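Local structure of uncharacterized protein (4XG0) at residues 370-376 with 389-395. The protein is probably an ATP-dependent kinase of the DUF1537 family, which acts on acid sugars in catabolic pathways. Numbering follows the deposited sequence.
Sequences LQASGIA and TLTGGQA
The open end of the antiparallel hairpin 374-380/385-391, at the margin of the mixed sheet in the nucleotide-binding C-terminal domain, joins A376 to T389 and G374 to T391. A376 N donates to T389 O at 2.7 Å, and T389 N returns a bond to A376 O. T391 N reaches G374 O almost straight (2.9 Å, 171° at the hydrogen). Beyond the paired strands, S373 N still bonds to T391 O at 2.8 Å. The hydroxyls of these two residues meet, OG of S373 lying 2.9 Å from OG1 of T391. With chi1 of 71°, T391 holds OG1 between its backbone N and carbonyl carbon, near S373, and leaves CG2 to pack on A376 CB (3.7 Å). On the face carrying I375, the side chains of L390 and L370 cross at about a right angle, their CD1 atoms 3.7 Å apart, and L390 CD2 touches A372 CB; L367 of helix 360-369 adjoins both L390 and A372. Q371 closes that helix in a Schellman motif. Just before it, L370 O accepts Q394 N at 3.2 Å and a proton from a water that also bonds G392 O and A395 N. Backbone bonds and this bridging water thus tie the loop after T391 to the end of helix 360-369 and the turn that follows it, while L370 and L390 add apolar contact on the I375 face.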
loop_
_atom_site.group_PDB
_atom_site.type_symbol
_atom_site.label_atom_id
_atom_site.label_comp_id
_atom_site.label_asym_id
_atom_site.label_seq_id
_atom_site.Cartn_x
_atom_site.Cartn_y
_atom_site.Cartn_z
ATOM N N LEU A 370 19.275 -5.307 20.448
ATOM C CA LEU A 370 19.316 -6.249 19.321
ATOM C C LEU A 370 20.710 -6.387 18.694
ATOM O O LEU A 370 20.890 -7.125 17.734
ATOM C CB LEU A 370 18.308 -5.836 18.264
ATOM C CG LEU A 370 16.828 -6.002 18.620
ATOM C CD1 LEU A 370 15.963 -5.300 17.603
ATOM C CD2 LEU A 370 16.488 -7.488 18.639
ATOM N N GLN A 371 21.689 -5.672 19.246
ATOM C CA GLN A 371 23.083 -5.754 18.799
ATOM C C GLN A 371 23.212 -5.332 17.337
ATOM O O GLN A 371 24.080 -5.806 16.602
ATOM C CB GLN A 371 23.653 -7.169 19.051
ATOM C CG GLN A 371 23.358 -7.684 20.473
ATOM C CD GLN A 371 23.722 -9.166 20.672
ATOM O OE1 GLN A 371 23.614 -9.983 19.744
ATOM N NE2 GLN A 371 24.142 -9.512 21.884
ATOM N N ALA A 372 22.341 -4.412 16.929
ATOM C CA ALA A 372 22.410 -3.845 15.606
ATOM C C ALA A 372 23.482 -2.778 15.553
ATOM O O ALA A 372 23.592 -1.947 16.475
ATOM C CB ALA A 372 21.060 -3.251 15.208
ATOM N N SER A 373 24.263 -2.802 14.483
ATOM C CA SER A 373 25.333 -1.820 14.292
ATOM C C SER A 373 24.773 -0.506 13.735
ATOM O O SER A 373 25.284 0.588 13.989
ATOM C CB SER A 373 26.369 -2.376 13.328
ATOM O OG SER A 373 25.775 -2.735 12.094
ATOM N N GLY A 374 23.700 -0.613 12.972
ATOM C CA GLY A 374 23.213 0.534 12.247
ATOM C C GLY A 374 22.008 0.137 11.431
ATOM O O GLY A 374 21.444 -0.923 11.676
ATOM N N ILE A 375 21.621 1.001 10.494
ATOM C CA ILE A 375 20.375 0.862 9.737
ATOM C C ILE A 375 20.703 1.037 8.272
ATOM O O ILE A 375 21.293 2.036 7.851
ATOM C CB ILE A 375 19.345 1.944 10.152
ATOM C CG1 ILE A 375 19.026 1.829 11.643
ATOM C CG2 ILE A 375 18.089 1.853 9.299
ATOM C CD1 ILE A 375 18.107 2.938 12.168
ATOM N N ALA A 376 20.356 0.058 7.454
ATOM C CA ALA A 376 20.542 0.272 6.037
ATOM C C ALA A 376 19.322 1.011 5.519
ATOM O O ALA A 376 18.210 0.505 5.586
ATOM C CB ALA A 376 20.722 -1.067 5.312
ATOM N N THR A 389 16.407 -0.986 7.284
ATOM C CA THR A 389 16.461 -2.285 7.904
ATOM C C THR A 389 17.688 -2.402 8.823
ATOM O O THR A 389 18.743 -1.863 8.527
ATOM C CB THR A 389 16.514 -3.367 6.851
ATOM O OG1 THR A 389 17.594 -3.143 5.937
ATOM C CG2 THR A 389 15.197 -3.370 6.060
ATOM N N LEU A 390 17.549 -3.151 9.908
ATOM C CA LEU A 390 18.678 -3.342 10.811
ATOM C C LEU A 390 19.841 -4.024 10.121
ATOM O O LEU A 390 19.691 -4.989 9.359
ATOM C CB LEU A 390 18.327 -4.132 12.074
ATOM C CG LEU A 390 17.280 -3.489 12.976
ATOM C CD1 LEU A 390 16.919 -4.367 14.160
ATOM C CD2 LEU A 390 17.751 -2.125 13.441
ATOM N N THR A 391 21.041 -3.535 10.422
ATOM C CA THR A 391 22.231 -4.255 10.018
ATOM C C THR A 391 22.947 -4.779 11.227
ATOM O O THR A 391 23.037 -4.089 12.257
ATOM C CB THR A 391 23.189 -3.378 9.202
ATOM O OG1 THR A 391 23.804 -2.410 10.050
ATOM C CG2 THR A 391 22.429 -2.653 8.130
ATOM N N GLY A 392 23.445 -6.005 11.100
ATOM C CA GLY A 392 24.138 -6.664 12.189
ATOM C C GLY A 392 23.194 -7.220 13.235
ATOM O O GLY A 392 22.005 -6.919 13.269
ATOM N N GLY A 393 23.734 -8.075 14.089
ATOM C CA GLY A 393 23.008 -8.513 15.259
ATOM C C GLY A 393 21.943 -9.541 14.967
ATOM O O GLY A 393 21.811 -10.044 13.849
ATOM N N GLN A 394 21.120 -9.794 15.963
ATOM C CA GLN A 394 20.208 -10.931 15.957
ATOM C C GLN A 394 18.960 -10.762 15.071
ATOM O O GLN A 394 18.256 -11.725 14.775
ATOM C CB GLN A 394 19.782 -11.183 17.409
ATOM C CG GLN A 394 20.955 -11.114 18.428
ATOM C CD GLN A 394 20.489 -11.189 19.874
ATOM O OE1 GLN A 394 20.429 -12.269 20.462
ATOM N NE2 GLN A 394 20.156 -10.033 20.454
ATOM N N ALA A 395 18.670 -9.529 14.669
ATOM C CA ALA A 395 17.472 -9.234 13.877
ATOM C C ALA A 395 17.845 -8.484 12.606
ATOM O O ALA A 395 17.073 -7.630 12.115
ATOM C CB ALA A 395 16.499 -8.394 14.690
HETATM O O HOH W 1 19.894 -6.935 15.007
#